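Local coordinates for protein predicted acyltransferase with acyl-CoA N-acyltransferase domain (Escherichia coli, PDB 4RS2) that binds coenzyme A and probably transfers acyl groups as a GNAT-family N-acyltransferase, and when overproduced counteracts gene silencing by small RNAs, at residues R147-G152 and L173-E178; D79-D84 and G169-V174. One frame throughout, in Å; residues are numbered along the deposited sequence.

Contact 1 of 2, residues R147-G152 and L173-E178; sequences RCRWPG and LVEYHE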
loop_
_atom_site.group_PDB
_atom_site.type_symbol
_atom_site.label_atom_id
_atom_site.label_comp_id
_atom_site.label_asym_id
_atom_site.label_seq_id
_atom_site.Cartn_x
_atom_site.Cartn_y
_atom_site.Cartn_z
ATOM N N ARG A 147 8.156 -14.119 6.214
ATOM C CA ARG A 147 7.213 -14.742 5.311
ATOM C C ARG A 147 5.811 -14.325 5.703
ATOM O O ARG A 147 5.583 -13.860 6.817
ATOM C CB ARG A 147 7.302 -16.260 5.389
ATOM C CG ARG A 147 6.913 -16.829 6.747
ATOM C CD ARG A 147 7.181 -18.330 6.858
ATOM N NE ARG A 147 6.668 -18.874 8.117
ATOM C CZ ARG A 147 5.408 -19.260 8.318
ATOM N NH1 ARG A 147 4.518 -19.196 7.340
ATOM N NH2 ARG A 147 5.041 -19.730 9.499
ATOM N N CYS A 148 4.884 -14.446 4.753
ATOM C CA CYS A 148 3.462 -14.231 5.006
ATOM C C CYS A 148 2.815 -15.614 5.059
ATOM O O CYS A 148 3.492 -16.609 4.898
ATOM C CB CYS A 148 2.804 -13.340 3.968
ATOM S SG CYS A 148 2.659 -14.030 2.314
ATOM N N ARG A 149 1.512 -15.676 5.298
ATOM C CA ARG A 149 0.857 -16.982 5.531
ATOM C C ARG A 149 0.402 -17.727 4.304
ATOM O O ARG A 149 -0.003 -18.886 4.417
ATOM C CB ARG A 149 -0.374 -16.796 6.443
ATOM C CG ARG A 149 -1.545 -16.067 5.818
ATOM C CD ARG A 149 -2.819 -16.206 6.654
ATOM N NE ARG A 149 -3.450 -17.504 6.411
ATOM C CZ ARG A 149 -4.555 -17.934 7.011
ATOM N NH1 ARG A 149 -5.163 -17.187 7.922
ATOM N NH2 ARG A 149 -5.044 -19.133 6.709
ATOM N N TRP A 150 0.494 -17.106 3.134
ATOM C CA TRP A 150 -0.102 -17.668 1.923
ATOM C C TRP A 150 0.879 -18.414 1.086
ATOM O O TRP A 150 2.062 -18.076 1.070
ATOM C CB TRP A 150 -0.774 -16.578 1.100
ATOM C CG TRP A 150 -1.832 -15.887 1.908
ATOM C CD1 TRP A 150 -2.992 -16.417 2.334
ATOM C CD2 TRP A 150 -1.803 -14.546 2.374
ATOM N NE1 TRP A 150 -3.701 -15.496 3.061
ATOM C CE2 TRP A 150 -2.987 -14.332 3.091
ATOM C CE3 TRP A 150 -0.878 -13.520 2.280
ATOM C CZ2 TRP A 150 -3.285 -13.109 3.693
ATOM C CZ3 TRP A 150 -1.173 -12.313 2.878
ATOM C CH2 TRP A 150 -2.368 -12.132 3.595
ATOM N N PRO A 151 0.392 -19.457 0.391
ATOM C CA PRO A 151 1.325 -20.215 -0.412
ATOM C C PRO A 151 1.767 -19.489 -1.660
ATOM O O PRO A 151 1.067 -18.600 -2.154
ATOM C CB PRO A 151 0.528 -21.493 -0.779
ATOM C CG PRO A 151 -0.889 -21.116 -0.648
ATOM C CD PRO A 151 -0.940 -20.082 0.452
ATOM N N GLY A 152 2.930 -19.877 -2.168
ATOM C CA GLY A 152 3.461 -19.344 -3.408
ATOM C C GLY A 152 3.768 -17.872 -3.375
ATOM O O GLY A 152 3.602 -17.190 -4.384
ATOM N N LEU A 173 6.783 -15.229 10.811
ATOM C CA LEU A 173 5.520 -15.005 10.153
ATOM C C LEU A 173 4.964 -13.621 10.399
ATOM O O LEU A 173 4.719 -13.212 11.554
ATOM C CB LEU A 173 4.499 -16.055 10.593
ATOM C CG LEU A 173 3.081 -15.840 10.074
ATOM C CD1 LEU A 173 2.992 -15.992 8.567
ATOM C CD2 LEU A 173 2.198 -16.852 10.761
ATOM N N VAL A 174 4.742 -12.901 9.293
ATOM C CA VAL A 174 4.151 -11.590 9.311
ATOM C C VAL A 174 2.678 -11.821 9.020
ATOM O O VAL A 174 2.324 -12.304 7.947
ATOM C CB VAL A 174 4.769 -10.677 8.234
ATOM C CG1 VAL A 174 4.055 -9.340 8.214
ATOM C CG2 VAL A 174 6.281 -10.559 8.430
ATOM N N GLU A 175 1.813 -11.470 9.972
ATOM C CA GLU A 175 0.384 -11.680 9.838
ATOM C C GLU A 175 -0.381 -10.403 9.530
ATOM O O GLU A 175 -0.260 -9.398 10.245
ATOM C CB GLU A 175 -0.156 -12.295 11.124
ATOM C CG GLU A 175 0.080 -13.800 11.242
ATOM C CD GLU A 175 -1.099 -14.626 10.785
ATOM O OE1 GLU A 175 -1.555 -14.505 9.638
ATOM O OE2 GLU A 175 -1.575 -15.413 11.598
ATOM N N TYR A 176 -1.170 -10.461 8.456
ATOM C CA TYR A 176 -2.049 -9.356 8.074
ATOM C C TYR A 176 -3.373 -9.573 8.828
ATOM O O TYR A 176 -3.627 -10.621 9.425
ATOM C CB TYR A 176 -2.352 -9.370 6.583
ATOM C CG TYR A 176 -1.273 -8.927 5.620
ATOM C CD1 TYR A 176 -0.142 -9.699 5.403
ATOM C CD2 TYR A 176 -1.446 -7.810 4.827
ATOM C CE1 TYR A 176 0.834 -9.307 4.480
ATOM C CE2 TYR A 176 -0.492 -7.413 3.907
ATOM C CZ TYR A 176 0.648 -8.166 3.734
ATOM O OH TYR A 176 1.600 -7.844 2.815
ATOM N N HIS A 177 -4.223 -8.562 8.810
ATOM C CA HIS A 177 -5.532 -8.692 9.401
ATOM C C HIS A 177 -6.325 -9.756 8.633
ATOM O O HIS A 177 -6.092 -9.995 7.430
ATOM C CB HIS A 177 -6.229 -7.376 9.281
ATOM C CG HIS A 177 -7.517 -7.339 10.006
ATOM N ND1 HIS A 177 -8.716 -7.618 9.396
ATOM C CD2 HIS A 177 -7.797 -7.121 11.314
ATOM C CE1 HIS A 177 -9.688 -7.525 10.284
ATOM N NE2 HIS A 177 -9.153 -7.233 11.455
ATOM N N GLU A 178 -7.253 -10.408 9.302
ATOM C CA GLU A 178 -8.014 -11.479 8.653
ATOM C C GLU A 178 -8.811 -11.039 7.438
ATOM O O GLU A 178 -9.166 -11.879 6.622
ATOM C CB GLU A 178 -8.909 -12.154 9.672
ATOM C CG GLU A 178 -9.971 -11.256 10.245
ATOM C CD GLU A 178 -10.726 -11.920 11.355
ATOM O OE1 GLU A 178 -11.538 -12.809 11.046
ATOM O OE2 GLU A 178 -10.509 -11.537 12.519
HETATM O O HOH W 1 0.418 -13.252 6.268
#
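Arg147 and Leu173 pair in parallel register, and both side chains leave the sheet on the same face. Val174 N donates to Arg147 O at 2.8 Å, lying nearly on the extension of the C=O bond. The same oxygen receives a CA-H contact from Leu173. The chain of Arg147 is extended from CG to NE and lays its guanidinium flat against Leu173, whose CB sits 3.8 Å above the guanidinium plane, toward its rim. Arginine suits this exposed place because its long chain and flat end can shield a leucine while the charge stays near solvent.

Past Cys148 the two backbones part. Leu173 CD1 packs against the backbone here, 3.5 Å from Cys148 C. The CB of Cys148 points away from the facing segment, although it still lies 4.1 Å from Val174 O, and the small side chain touches Phe157 of strand 157-161. Where the backbones diverge, a water takes the place of a direct bond: it accepts from Arg149 N at 2.8 Å and donates to Val174 O at 2.7 Å. The side chain of Arg149 crosses that of Glu175 obliquely; in the conformer given, Arg149 CD lies 3.7 Å from Glu175 OE1, and any attraction between the charges, which are not in contact, is probably weak. Trp150 brings its CH2 corner within 3.8 Å of Tyr176 CD1, the planes inclined at 51° and the side chains crossing at about a right angle; large rings like these can still meet where the backbones have separated. The indole is also held by a cation-pi contact with Arg188.

The whole is a short parallel strand pairing that splays apart, bridged by water and an aromatic pair, in the mixed sheet of a GNAT fold.

Contact 2 of 2, residues D79-D84 and G169-V174; sequences DVQGED and GVTGLV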
loop_
_atom_site.group_PDB
_atom_site.type_symbol
_atom_site.label_atom_id
_atom_site.label_comp_id
_atom_site.label_asym_id
_atom_site.label_seq_id
_atom_site.Cartn_x
_atom_site.Cartn_y
_atom_site.Cartn_z
ATOM N N ASP A 79 1.441 -8.002 12.277
ATOM C CA ASP A 79 2.210 -8.364 13.455
ATOM C C ASP A 79 3.260 -9.348 13.023
ATOM O O ASP A 79 3.107 -10.008 12.009
ATOM C CB ASP A 79 1.332 -8.993 14.530
ATOM C CG ASP A 79 0.283 -8.041 15.042
ATOM O OD1 ASP A 79 0.620 -6.887 15.424
ATOM O OD2 ASP A 79 -0.891 -8.459 15.067
ATOM N N VAL A 80 4.342 -9.445 13.787
ATOM C CA VAL A 80 5.405 -10.370 13.432
ATOM C C VAL A 80 5.582 -11.350 14.540
ATOM O O VAL A 80 5.881 -10.972 15.655
ATOM C CB VAL A 80 6.730 -9.661 13.181
ATOM C CG1 VAL A 80 7.746 -10.674 12.663
ATOM C CG2 VAL A 80 6.535 -8.527 12.193
ATOM N N GLN A 81 5.325 -12.613 14.242
ATOM C CA GLN A 81 5.409 -13.669 15.241
ATOM C C GLN A 81 4.449 -13.282 16.383
ATOM O O GLN A 81 4.704 -13.484 17.574
ATOM C CB GLN A 81 6.885 -13.884 15.647
ATOM C CG GLN A 81 7.250 -15.343 15.904
ATOM C CD GLN A 81 8.655 -15.712 15.418
ATOM O OE1 GLN A 81 8.842 -16.747 14.779
ATOM N NE2 GLN A 81 9.637 -14.867 15.701
ATOM N N GLY A 82 3.333 -12.688 15.985
ATOM C CA GLY A 82 2.285 -12.312 16.917
ATOM C C GLY A 82 2.470 -11.068 17.749
ATOM O O GLY A 82 1.666 -10.814 18.630
ATOM N N GLU A 83 3.511 -10.286 17.469
ATOM C CA GLU A 83 3.769 -9.075 18.231
ATOM C C GLU A 83 3.723 -7.820 17.375
ATOM O O GLU A 83 4.037 -7.847 16.170
ATOM C CB GLU A 83 5.117 -9.173 18.946
ATOM C CG GLU A 83 5.170 -10.235 20.041
ATOM C CD GLU A 83 4.193 -9.984 21.183
ATOM O OE1 GLU A 83 3.421 -9.004 21.129
ATOM O OE2 GLU A 83 4.195 -10.775 22.146
ATOM N N ASP A 84 3.330 -6.719 18.018
ATOM C CA ASP A 84 3.219 -5.421 17.360
ATOM C C ASP A 84 4.533 -4.680 17.471
ATOM O O ASP A 84 4.924 -4.259 18.559
ATOM C CB ASP A 84 2.112 -4.607 18.039
ATOM C CG ASP A 84 2.020 -3.190 17.537
ATOM O OD1 ASP A 84 2.672 -2.842 16.516
ATOM O OD2 ASP A 84 1.263 -2.412 18.181
ATOM N N GLY A 169 17.144 -8.869 13.595
ATOM C CA GLY A 169 16.616 -9.686 14.662
ATOM C C GLY A 169 15.115 -9.916 14.609
ATOM O O GLY A 169 14.535 -10.450 15.558
ATOM N N VAL A 170 14.466 -9.486 13.527
ATOM C CA VAL A 170 13.024 -9.636 13.390
ATOM C C VAL A 170 12.804 -10.632 12.264
ATOM O O VAL A 170 13.128 -10.333 11.119
ATOM C CB VAL A 170 12.319 -8.317 13.040
ATOM C CG1 VAL A 170 10.829 -8.570 12.887
ATOM C CG2 VAL A 170 12.587 -7.220 14.086
ATOM N N THR A 171 12.260 -11.799 12.609
ATOM C CA THR A 171 12.063 -12.888 11.642
ATOM C C THR A 171 10.751 -13.591 11.903
ATOM O O THR A 171 10.128 -13.414 12.972
ATOM C CB THR A 171 13.186 -13.943 11.757
ATOM O OG1 THR A 171 13.142 -14.547 13.066
ATOM C CG2 THR A 171 14.518 -13.336 11.527
ATOM N N GLY A 172 10.324 -14.383 10.924
ATOM C CA GLY A 172 9.163 -15.230 11.079
ATOM C C GLY A 172 7.936 -14.825 10.295
ATOM O O GLY A 172 8.029 -14.152 9.275
ATOM N N LEU A 173 6.783 -15.229 10.811
ATOM C CA LEU A 173 5.520 -15.005 10.153
ATOM C C LEU A 173 4.964 -13.621 10.399
ATOM O O LEU A 173 4.719 -13.212 11.554
ATOM C CB LEU A 173 4.499 -16.055 10.593
ATOM C CG LEU A 173 3.081 -15.840 10.074
ATOM C CD1 LEU A 173 2.992 -15.992 8.567
ATOM C CD2 LEU A 173 2.198 -16.852 10.761
ATOM N N VAL A 174 4.742 -12.901 9.293
ATOM C CA VAL A 174 4.151 -11.590 9.311
ATOM C C VAL A 174 2.678 -11.821 9.020
ATOM O O VAL A 174 2.324 -12.304 7.947
ATOM C CB VAL A 174 4.769 -10.677 8.234
ATOM C CG1 VAL A 174 4.055 -9.340 8.214
ATOM C CG2 VAL A 174 6.281 -10.559 8.430
HETATM O O HOH W 2 6.943 -17.118 13.012
HETATM O O HOH W 3 11.502 -16.392 13.625
HETATM O O HOH W 4 2.583 -12.829 13.507
#
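Val80 faces Val174 as an antiparallel, non-hydrogen-bonded pair, their side chains on one face of the sheet, with Val80 CG2 4.3 Å from Val174 CG2. The other branch of Val80, CG1, stands anti to the backbone N (chi1 -174°) and meets Val170 CG1 at 3.7 Å, the two side chains crossing at about a right angle. Valine suits the buried position of Val80, since its two branches meet two different valines.

Beyond the pair, Gln81 N gives a nearly straight bond to Leu173 O, 2.8 Å long, from a donor tilted 20° out of the carbonyl plane. A water that accepts from Gly82 N donates to the same oxygen, which is thus gripped twice. The side chain of Gln81 bends at chi2; its NE2 comes within 3.1 Å of Thr171 O, at an angle too poor for a hydrogen bond, and OE1 approaches Gly172 CA. OE1 also takes two waters: one, at 2.6 Å from Gln81 OE1, accepts from Leu173 N, and the other lies beside Thr171 OG1. Glutamine fits this exposed position because its amide can share such waters. At phi 109°, a CB on Gly172 would press against the preceding carbonyl and collide with Gln81 OE1.

Val80 to Glu83 form a type I' turn; both central residues have positive phi, easily adopted by Gly82 and accepted by Gln81. This hairpin turn joins strand 69-80 to strand 83-85; Val80 and Val170 both pack on Leu85 and on Trp87 of strand 87-95, while strand 146-147 flanks strand 172-175 by backbone hydrogen bonds, and Val174 also touches Leu146.

Contacts 1 and 2 share strand 172-175 and, within it, Leu173 and Val174; their centres are 10 Å apart. Along the chain the hairpin 79-84 comes first, then 147-152, and the strand that joins both comes last. That strand lies between strand 69-80, which it meets antiparallel, and strand 146-147, which it meets parallel. Probable hydrogen bonds continue the pairing on both flanks, from Glu175 N to Asp79 O and from Arg147 N to Gly172 O. A segment near the C-terminus is thereby stitched into the mixed sheet, with the side chain of Tyr176 about 13 Å from the bound coenzyme A, linking parts of the chain that are distant in sequence.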